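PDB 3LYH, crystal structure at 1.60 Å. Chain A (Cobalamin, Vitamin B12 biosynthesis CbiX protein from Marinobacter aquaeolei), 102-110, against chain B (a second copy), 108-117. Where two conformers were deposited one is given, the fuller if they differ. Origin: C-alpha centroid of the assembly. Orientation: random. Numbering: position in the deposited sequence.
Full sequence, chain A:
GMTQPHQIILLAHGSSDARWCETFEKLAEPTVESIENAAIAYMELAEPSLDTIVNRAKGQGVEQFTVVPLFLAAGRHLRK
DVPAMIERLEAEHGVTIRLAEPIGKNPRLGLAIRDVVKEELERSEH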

# COMPACT_ATOMS: atom_id res chain seq x y z
N PRO A 102 -1.16 -9.77 3.65
CA PRO A 102 -1.06 -8.56 2.80
C PRO A 102 0.38 -8.05 2.70
O PRO A 102 1.15 -8.24 3.62
CB PRO A 102 -1.95 -7.54 3.51
CG PRO A 102 -2.25 -8.10 4.87
CD PRO A 102 -1.94 -9.55 4.89
N ILE A 103 0.72 -7.48 1.55
CA ILE A 103 2.08 -7.00 1.35
C ILE A 103 2.49 -5.99 2.41
O ILE A 103 3.68 -5.92 2.74
CB ILE A 103 2.30 -6.40 -0.04
CG1 ILE A 103 1.36 -5.19 -0.27
CG2 ILE A 103 2.13 -7.45 -1.14
CD1 ILE A 103 1.79 -4.34 -1.42
N GLY A 104 1.54 -5.23 2.94
CA GLY A 104 1.90 -4.28 4.01
C GLY A 104 2.47 -4.87 5.29
O GLY A 104 3.08 -4.13 6.09
N LYS A 105 2.27 -6.17 5.52
CA LYS A 105 2.86 -6.84 6.66
C LYS A 105 4.31 -7.24 6.46
O LYS A 105 4.97 -7.64 7.42
CB LYS A 105 2.02 -8.08 7.10
CG LYS A 105 0.69 -7.70 7.76
CD LYS A 105 0.12 -8.95 8.50
CE LYS A 105 -1.01 -8.61 9.49
NZ LYS A 105 -1.33 -9.78 10.41
N ASN A 106 4.79 -7.18 5.23
CA ASN A 106 6.15 -7.65 4.93
C ASN A 106 7.13 -6.52 5.17
O ASN A 106 6.95 -5.42 4.67
CB ASN A 106 6.23 -8.12 3.50
CG ASN A 106 7.46 -8.94 3.20
OD1 ASN A 106 8.59 -8.41 3.12
ND2 ASN A 106 7.25 -10.22 2.91
N PRO A 107 8.22 -6.84 5.90
CA PRO A 107 9.24 -5.85 6.20
C PRO A 107 9.88 -5.21 4.95
O PRO A 107 10.30 -4.07 5.03
CB PRO A 107 10.30 -6.64 6.99
CG PRO A 107 9.85 -7.99 7.07
CD PRO A 107 8.49 -8.13 6.54
N ARG A 108 9.88 -5.88 3.80
CA ARG A 108 10.39 -5.27 2.59
C ARG A 108 9.68 -3.99 2.21
O ARG A 108 10.28 -3.12 1.58
CB ARG A 108 10.32 -6.21 1.39
CG ARG A 108 11.31 -7.36 1.53
CD ARG A 108 11.08 -8.41 0.49
NE ARG A 108 12.10 -9.44 0.66
CZ ARG A 108 13.37 -9.34 0.27
NH1 ARG A 108 13.81 -8.28 -0.41
NH2 ARG A 108 14.21 -10.34 0.53
N LEU A 109 8.40 -3.85 2.57
CA LEU A 109 7.65 -2.65 2.20
C LEU A 109 8.12 -1.46 3.06
O LEU A 109 8.23 -0.37 2.56
CB LEU A 109 6.13 -2.87 2.27
CG LEU A 109 5.45 -3.32 0.96
CD1 LEU A 109 5.40 -2.21 -0.06
CD2 LEU A 109 6.14 -4.53 0.36
N GLY A 110 8.38 -1.70 4.35
CA GLY A 110 8.91 -0.67 5.21
C GLY A 110 10.26 -0.16 4.71
O GLY A 110 10.55 1.03 4.75
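Chain B, residues 108-117: RLGLAIRDVV

R108(B) to V117(B) are part of a longer α-helix, with i to i+4 backbone bonds such as I113(B) N to L109(B) O at 2.8 Å; it packs against a 3-10 turn and the helix start of chain A. The chain B helix runs roughly opposite to the chain A stretch. No hydrogen bond passes directly between the two stretches. The CA-to-CB bond of P102(A) points away from the helix, and the residue makes no contact. I103(A), with its CA-to-CB bond toward chain B, opens the contact: its CD1 meets I113(B) CG1 at 3.7 Å and its CG2 lies 4.3 Å from V116(B) CG1. G104(A) and K105(A) make no contact. N106(A) caps the following helix, OD1 accepting from R108(A) N at 2.9 Å, while its CG rests 3.5 Å from V116(B) CG2. R108(A), whose CA is 6.2 Å from the CA of A112(B), has its CA-to-CB bond toward chain B and an m, t, t side chain. Its NH1 forms a long salt bridge to D115(B) OD2, 3.8 Å away, and a water fills in the link, accepting from R108(A) NH1 and donating to D115(B) OD2, each at 2.9 Å. L109(A) closes the patch: its CD2 lies 4.1 Å from A112(B) CB and 4.0 Å from V116(B) CG2, while its CD1 comes to 3.0 Å from CD1 of L109(B), a very tight approach in the given conformer, one of two deposited for L109(A).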

# COMPACT_ATOMS: atom_id res chain seq x y z
N ARG B 108 10.08 1.76 -6.97
CA ARG B 108 10.60 0.95 -5.89
C ARG B 108 9.55 0.03 -5.28
O ARG B 108 9.85 -1.08 -4.83
CB ARG B 108 11.24 1.81 -4.81
CG ARG B 108 12.57 2.44 -5.30
CD ARG B 108 13.07 3.36 -4.20
NE ARG B 108 14.34 3.97 -4.58
CZ ARG B 108 15.52 3.36 -4.50
NH1 ARG B 108 15.64 2.11 -4.05
NH2 ARG B 108 16.61 4.02 -4.87
N LEU B 109 8.31 0.51 -5.21
CA LEU B 109 7.23 -0.34 -4.65
C LEU B 109 6.92 -1.57 -5.51
O LEU B 109 6.71 -2.67 -4.97
CB LEU B 109 5.97 0.48 -4.34
CG LEU B 109 5.86 1.11 -2.96
CD1 LEU B 109 5.68 0.13 -1.85
CD2 LEU B 109 7.06 2.05 -2.60
N GLY B 110 6.85 -1.39 -6.81
CA GLY B 110 6.65 -2.54 -7.71
C GLY B 110 7.75 -3.60 -7.59
O GLY B 110 7.48 -4.81 -7.63
N LEU B 111 8.98 -3.14 -7.35
CA LEU B 111 10.08 -4.06 -7.15
C LEU B 111 9.98 -4.79 -5.82
O LEU B 111 10.19 -6.03 -5.77
CB LEU B 111 11.43 -3.35 -7.27
CG LEU B 111 11.69 -2.78 -8.65
CD1 LEU B 111 12.97 -1.93 -8.49
CD2 LEU B 111 11.81 -3.76 -9.77
N ALA B 112 9.61 -4.07 -4.77
CA ALA B 112 9.40 -4.65 -3.45
C ALA B 112 8.30 -5.69 -3.52
O ALA B 112 8.43 -6.77 -2.98
CB ALA B 112 9.01 -3.58 -2.42
N ILE B 113 7.22 -5.36 -4.22
CA ILE B 113 6.11 -6.30 -4.38
C ILE B 113 6.56 -7.59 -5.07
O ILE B 113 6.25 -8.69 -4.66
CB ILE B 113 4.89 -5.63 -5.12
CG1 ILE B 113 4.26 -4.59 -4.21
CG2 ILE B 113 3.88 -6.66 -5.59
CD1 ILE B 113 3.27 -3.65 -4.93
N ARG B 114 7.36 -7.45 -6.12
CA ARG B 114 7.92 -8.62 -6.80
C ARG B 114 8.72 -9.48 -5.80
O ARG B 114 8.64 -10.69 -5.81
CB ARG B 114 8.83 -8.21 -7.96
CG ARG B 114 9.30 -9.35 -8.77
CD ARG B 114 10.25 -8.94 -9.86
NE ARG B 114 11.40 -8.25 -9.30
CZ ARG B 114 12.29 -7.59 -10.03
NH1 ARG B 114 12.19 -7.54 -11.36
NH2 ARG B 114 13.29 -6.97 -9.43
N ASP B 115 9.55 -8.82 -5.01
CA ASP B 115 10.38 -9.52 -4.04
C ASP B 115 9.52 -10.31 -3.02
O ASP B 115 9.82 -11.46 -2.70
CB ASP B 115 11.31 -8.56 -3.32
CG ASP B 115 12.37 -7.93 -4.24
OD1 ASP B 115 12.67 -8.46 -5.36
OD2 ASP B 115 12.88 -6.86 -3.83
N VAL B 116 8.42 -9.71 -2.57
CA VAL B 116 7.49 -10.39 -1.67
C VAL B 116 6.83 -11.57 -2.37
O VAL B 116 6.72 -12.66 -1.79
CB VAL B 116 6.41 -9.43 -1.13
CG1 VAL B 116 5.32 -10.14 -0.31
CG2 VAL B 116 7.08 -8.35 -0.26
N VAL B 117 6.38 -11.35 -3.61
CA VAL B 117 5.73 -12.41 -4.38
C VAL B 117 6.69 -13.61 -4.59
O VAL B 117 6.27 -14.79 -4.44
CB VAL B 117 5.17 -11.94 -5.73
CG1 VAL B 117 4.71 -13.12 -6.56
CG2 VAL B 117 4.02 -10.95 -5.51
O HOH W 1 12.48 -5.86 -1.19